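PDB 1RP3: RNA polymerase sigma factor SIGMA-28 (FliA), which directs RNA polymerase to flagellar gene promoters as an alternative sigma factor and is held inactive by the anti-sigma factor FlgM. Local coordinates for the interface of chains A and B. Sequence-based numbering; all coordinates share one arbitrary frame. Chains: chain A, RNA polymerase sigma factor SIGMA-28 (FliA); chain B, anti sigma factor FlgM.

Contact 1: the interface of chains A and B. Residues chain A 144, 147-148, 151, 200, 231; chain B 83, 86-87.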
loop_
_atom_site.group_PDB
_atom_site.type_symbol
_atom_site.label_atom_id
_atom_site.label_comp_id
_atom_site.label_asym_id
_atom_site.label_seq_id
_atom_site.Cartn_x
_atom_site.Cartn_y
_atom_site.Cartn_z
ATOM N N ILE A 144 6.256 6.037 3.410
ATOM C CA ILE A 144 5.064 5.218 3.553
ATOM C C ILE A 144 5.318 4.242 4.690
ATOM O O ILE A 144 4.465 4.046 5.546
ATOM C CB ILE A 144 4.734 4.473 2.242
ATOM C CG1 ILE A 144 4.021 5.435 1.304
ATOM C CG2 ILE A 144 3.861 3.232 2.500
ATOM C CD1 ILE A 144 3.915 4.940 -0.100
ATOM N N LEU A 147 5.202 5.956 8.068
ATOM C CA LEU A 147 3.830 6.244 8.443
ATOM C C LEU A 147 3.083 4.961 8.816
ATOM O O LEU A 147 2.200 4.987 9.664
ATOM C CB LEU A 147 3.103 6.978 7.323
ATOM C CG LEU A 147 1.689 7.422 7.680
ATOM C CD1 LEU A 147 1.706 8.183 9.012
ATOM C CD2 LEU A 147 1.117 8.289 6.559
ATOM N N GLU A 148 3.455 3.845 8.193
ATOM C CA GLU A 148 2.829 2.553 8.467
ATOM C C GLU A 148 3.142 2.123 9.905
ATOM O O GLU A 148 2.290 1.555 10.579
ATOM C CB GLU A 148 3.317 1.486 7.467
ATOM C CG GLU A 148 2.523 0.166 7.493
ATOM C CD GLU A 148 3.050 -0.852 8.505
ATOM O OE1 GLU A 148 4.248 -0.814 8.851
ATOM O OE2 GLU A 148 2.267 -1.718 8.939
ATOM N N PHE A 151 0.561 3.711 12.117
ATOM C CA PHE A 151 -0.723 3.042 11.978
ATOM C C PHE A 151 -0.719 1.641 12.567
ATOM O O PHE A 151 -1.757 1.156 13.004
ATOM C CB PHE A 151 -1.148 2.986 10.516
ATOM C CG PHE A 151 -1.836 4.213 10.046
ATOM C CD1 PHE A 151 -3.207 4.353 10.206
ATOM C CD2 PHE A 151 -1.118 5.243 9.462
ATOM C CE1 PHE A 151 -3.854 5.497 9.772
ATOM C CE2 PHE A 151 -1.755 6.388 9.026
ATOM C CZ PHE A 151 -3.126 6.520 9.187
ATOM N N PHE A 200 -4.275 8.527 -2.591
ATOM C CA PHE A 200 -4.879 7.537 -1.711
ATOM C C PHE A 200 -6.380 7.371 -1.781
ATOM O O PHE A 200 -6.883 6.269 -1.584
ATOM C CB PHE A 200 -4.469 7.799 -0.261
ATOM C CG PHE A 200 -2.997 7.654 -0.014
ATOM C CD1 PHE A 200 -2.152 8.739 -0.158
ATOM C CD2 PHE A 200 -2.465 6.444 0.420
ATOM C CE1 PHE A 200 -0.791 8.627 0.126
ATOM C CE2 PHE A 200 -1.101 6.320 0.708
ATOM C CZ PHE A 200 -0.265 7.418 0.565
ATOM N N LEU A 231 2.340 14.128 8.273
ATOM C CA LEU A 231 1.423 13.197 8.917
ATOM C C LEU A 231 2.082 12.328 9.977
ATOM O O LEU A 231 1.523 12.150 11.052
ATOM C CB LEU A 231 0.710 12.327 7.874
ATOM C CG LEU A 231 -0.225 13.074 6.915
ATOM C CD1 LEU A 231 -0.629 12.195 5.744
ATOM C CD2 LEU A 231 -1.438 13.569 7.658
ATOM N N LEU B 83 -6.321 7.436 3.524
ATOM C CA LEU B 83 -5.215 6.968 4.345
ATOM C C LEU B 83 -5.588 5.781 5.217
ATOM O O LEU B 83 -4.853 4.793 5.281
ATOM C CB LEU B 83 -4.666 8.113 5.197
ATOM C CG LEU B 83 -4.188 9.328 4.402
ATOM C CD1 LEU B 83 -4.053 10.540 5.318
ATOM C CD2 LEU B 83 -2.869 9.008 3.703
ATOM N N PHE B 86 -6.084 2.606 3.167
ATOM C CA PHE B 86 -4.813 2.120 2.671
ATOM C C PHE B 86 -3.957 1.450 3.741
ATOM O O PHE B 86 -3.395 0.374 3.512
ATOM C CB PHE B 86 -4.015 3.256 2.024
ATOM C CG PHE B 86 -2.663 2.834 1.528
ATOM C CD1 PHE B 86 -2.526 2.166 0.309
ATOM C CD2 PHE B 86 -1.524 3.082 2.286
ATOM C CE1 PHE B 86 -1.270 1.743 -0.142
ATOM C CE2 PHE B 86 -0.258 2.659 1.840
ATOM C CZ PHE B 86 -0.136 1.991 0.623
ATOM N N PHE B 87 -3.850 2.086 4.904
ATOM C CA PHE B 87 -3.013 1.542 5.975
ATOM C C PHE B 87 -3.593 0.432 6.866
ATOM O O PHE B 87 -2.881 -0.513 7.214
ATOM C CB PHE B 87 -2.430 2.675 6.821
ATOM C CG PHE B 87 -1.426 3.523 6.089
ATOM C CD1 PHE B 87 -0.115 3.087 5.938
ATOM C CD2 PHE B 87 -1.778 4.769 5.581
ATOM C CE1 PHE B 87 0.835 3.871 5.296
ATOM C CE2 PHE B 87 -0.826 5.571 4.932
ATOM C CZ PHE B 87 0.483 5.115 4.793
#
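The carbonyl O of A:Ile144 meets the ring of B:Phe87 at CE1, 3.6 Å away, and no hydrogen bond joins the two chains in this apolar patch. B:Phe87, at the end of helix 76-87 of FlgM, lays its aromatic ring against helix 129-158 of the sigma factor. Its CB methylene sits over one face of the A:Phe151 ring, offset toward the rim and 3.6 Å from CG of A:Phe151. With CG anti to the carbonyl carbon (chi1 -68°), the ring runs on toward A:Leu147 and A:Glu148. Farther out, the delta-methyl CD2 of A:Leu147 reaches the CE2-CZ side of the B:Phe87 ring, 3.7 Å from CZ. CD1 of the same ring rests against the backbone of A:Glu148. The opposite face is backed within FlgM by CD2 of B:Phe86, so the B:Phe87 ring is clamped between its own neighbour and the sigma helix.

B:Phe86 differs, with CG anti to the backbone N (chi1 178°), and turns toward A:Phe200 of helix 190-201. There the rings pack edge to face, with planes 76° apart: CE2 of A:Phe200 points onto the B:Phe86 face, 3.6 Å from CD2. B:Leu83 divides its two methyls. CD2 sits over the centre of the A:Phe200 ring, 3.9 Å from its CD1, while CD1 meets CD1 of A:Leu231 tip to tip at 3.8 Å. The last helix of FlgM thereby inserts as an apolar wedge between a region 3 helix and region 4 helices, and this packing may hold the sigma factor in its inactive conformation.

Contact 2: the interface of chains A and B. Residues chain A 185, 193, 196-197; chain B 72-76, 78-79.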
loop_
_atom_site.group_PDB
_atom_site.type_symbol
_atom_site.label_atom_id
_atom_site.label_comp_id
_atom_site.label_asym_id
_atom_site.label_seq_id
_atom_site.Cartn_x
_atom_site.Cartn_y
_atom_site.Cartn_z
ATOM N N VAL A 185 -4.728 15.625 9.136
ATOM C CA VAL A 185 -5.015 15.945 7.744
ATOM C C VAL A 185 -5.350 17.421 7.544
ATOM O O VAL A 185 -4.873 18.051 6.599
ATOM C CB VAL A 185 -6.158 15.062 7.200
ATOM C CG1 VAL A 185 -6.619 15.554 5.837
ATOM C CG2 VAL A 185 -5.686 13.614 7.104
ATOM N N LYS A 193 -2.506 18.308 0.341
ATOM C CA LYS A 193 -3.762 17.630 0.623
ATOM C C LYS A 193 -4.370 17.116 -0.676
ATOM O O LYS A 193 -4.825 15.974 -0.735
ATOM C CB LYS A 193 -4.716 18.601 1.322
ATOM C CG LYS A 193 -6.010 17.992 1.832
ATOM C CD LYS A 193 -6.827 19.007 2.643
ATOM C CE LYS A 193 -6.080 19.441 3.902
ATOM N NZ LYS A 193 -6.783 20.521 4.653
ATOM N N ILE A 196 -2.427 14.147 -1.865
ATOM C CA ILE A 196 -2.722 12.994 -1.032
ATOM C C ILE A 196 -4.066 12.387 -1.404
ATOM O O ILE A 196 -4.196 11.165 -1.485
ATOM C CB ILE A 196 -2.710 13.345 0.468
ATOM C CG1 ILE A 196 -1.290 13.677 0.922
ATOM C CG2 ILE A 196 -3.218 12.176 1.290
ATOM C CD1 ILE A 196 -0.304 12.533 0.748
ATOM N N GLN A 197 -5.051 13.236 -1.683
ATOM C CA GLN A 197 -6.369 12.732 -2.036
ATOM C C GLN A 197 -6.332 11.986 -3.366
ATOM O O GLN A 197 -6.903 10.894 -3.486
ATOM C CB GLN A 197 -7.406 13.863 -2.076
ATOM C CG GLN A 197 -8.834 13.375 -2.338
ATOM C CD GLN A 197 -9.891 14.474 -2.187
ATOM O OE1 GLN A 197 -9.994 15.133 -1.143
ATOM N NE2 GLN A 197 -10.703 14.647 -3.221
ATOM N N TYR B 72 -13.966 19.800 -8.470
ATOM C CA TYR B 72 -13.360 18.710 -7.717
ATOM C C TYR B 72 -13.197 19.154 -6.279
ATOM O O TYR B 72 -12.467 20.100 -5.984
ATOM C CB TYR B 72 -12.003 18.296 -8.285
ATOM C CG TYR B 72 -11.438 17.070 -7.596
ATOM C CD1 TYR B 72 -11.902 15.792 -7.916
ATOM C CD2 TYR B 72 -10.463 17.187 -6.602
ATOM C CE1 TYR B 72 -11.419 14.665 -7.261
ATOM C CE2 TYR B 72 -9.974 16.067 -5.940
ATOM C CZ TYR B 72 -10.456 14.810 -6.277
ATOM O OH TYR B 72 -9.983 13.701 -5.624
ATOM N N GLU B 73 -13.876 18.449 -5.385
ATOM C CA GLU B 73 -13.834 18.775 -3.972
ATOM C C GLU B 73 -12.754 18.031 -3.205
ATOM O O GLU B 73 -12.647 16.810 -3.288
ATOM C CB GLU B 73 -15.207 18.522 -3.335
ATOM N N VAL B 74 -11.940 18.794 -2.483
ATOM C CA VAL B 74 -10.879 18.248 -1.652
ATOM C C VAL B 74 -11.362 18.411 -0.213
ATOM O O VAL B 74 -11.493 19.535 0.279
ATOM C CB VAL B 74 -9.555 19.026 -1.817
ATOM C CG1 VAL B 74 -8.498 18.471 -0.877
ATOM C CG2 VAL B 74 -9.079 18.954 -3.251
ATOM N N SER B 75 -11.671 17.298 0.445
ATOM C CA SER B 75 -12.145 17.344 1.824
ATOM C C SER B 75 -11.250 16.525 2.733
ATOM O O SER B 75 -10.578 15.593 2.288
ATOM C CB SER B 75 -13.583 16.822 1.926
ATOM O OG SER B 75 -13.645 15.422 1.710
ATOM N N ASP B 76 -11.248 16.871 4.015
ATOM C CA ASP B 76 -10.449 16.146 4.985
ATOM C C ASP B 76 -11.026 14.750 5.185
ATOM O O ASP B 76 -10.292 13.814 5.486
ATOM C CB ASP B 76 -10.403 16.906 6.309
ATOM C CG ASP B 76 -9.679 18.241 6.192
ATOM O OD1 ASP B 76 -9.355 18.667 5.058
ATOM O OD2 ASP B 76 -9.433 18.868 7.243
ATOM N N LYS B 78 -12.424 12.692 2.849
ATOM C CA LYS B 78 -11.910 11.838 1.781
ATOM C C LYS B 78 -10.445 11.438 1.985
ATOM O O LYS B 78 -10.080 10.286 1.774
ATOM C CB LYS B 78 -12.088 12.534 0.433
ATOM C CG LYS B 78 -13.540 12.690 0.016
ATOM C CD LYS B 78 -13.677 13.428 -1.307
ATOM C CE LYS B 78 -15.143 13.554 -1.706
ATOM N NZ LYS B 78 -15.320 14.286 -2.993
ATOM N N VAL B 79 -9.613 12.393 2.391
ATOM C CA VAL B 79 -8.195 12.138 2.627
ATOM C C VAL B 79 -8.052 11.160 3.784
ATOM O O VAL B 79 -7.169 10.303 3.782
ATOM C CB VAL B 79 -7.437 13.449 2.965
ATOM C CG1 VAL B 79 -5.968 13.173 3.234
ATOM C CG2 VAL B 79 -7.584 14.447 1.827
#
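Helices 167-185 and 190-201 of the sigma factor receive the coil at residues 72-75 of FlgM and the first turn of its helix 76-87. A:Gln197 is the polar centre. Its CG is anti to the backbone N (chi1 -176°), and the chain extends to present the amide to the coil. NE2 donates to the carbonyl O of B:Glu73 at 2.9 Å, nearly straight and close to the amide plane. It also donates to the phenolic OH of B:Tyr72 at 2.7 Å, with that oxygen tilted from the plane; amide and ring meet tip to tip. OE1 accepts from the backbone N of B:Ser75 at 3.2 Å, with the donor in the carbonyl plane. Bonds at both ends of the amide should fix its flip, and much of what it reads is FlgM main chain.

The hydroxyl OG of B:Ser75 accepts from N of B:Lys78 at 3.2 Å, capping the helix start. Within that first turn CG1 of B:Val79 nestles between CG2 of A:Ile196, 3.5 Å away, and CG1 of A:Val185. A:Lys193 runs its CG past B:Val74 and B:Val79, then bends at chi3 (-64°) to bring NZ to OD1 of B:Asp76, a 3.2 Å salt bridge on the syn side of the carboxylate. The site fastens the start of the last FlgM helix to region 4 of the sigma factor, which is likely to contribute to its inhibition.

The C-alpha centres of contact 1 and contact 2 lie about 14 Å apart, and two helices run through both: 76-87 of FlgM and 190-201 of the sigma factor. Contact 2 takes the start of the FlgM helix with the coil leading into it and supplies the polar bonds; contact 1 takes the far end and is apolar. Helices 129-158 and 217-236 join in contact 1, whereas helix 167-185 joins in contact 2. Polar anchoring at one end could set the register in which the aromatic end enters, so that FlgM ties regions 3 and 4 together in the inactive sigma factor.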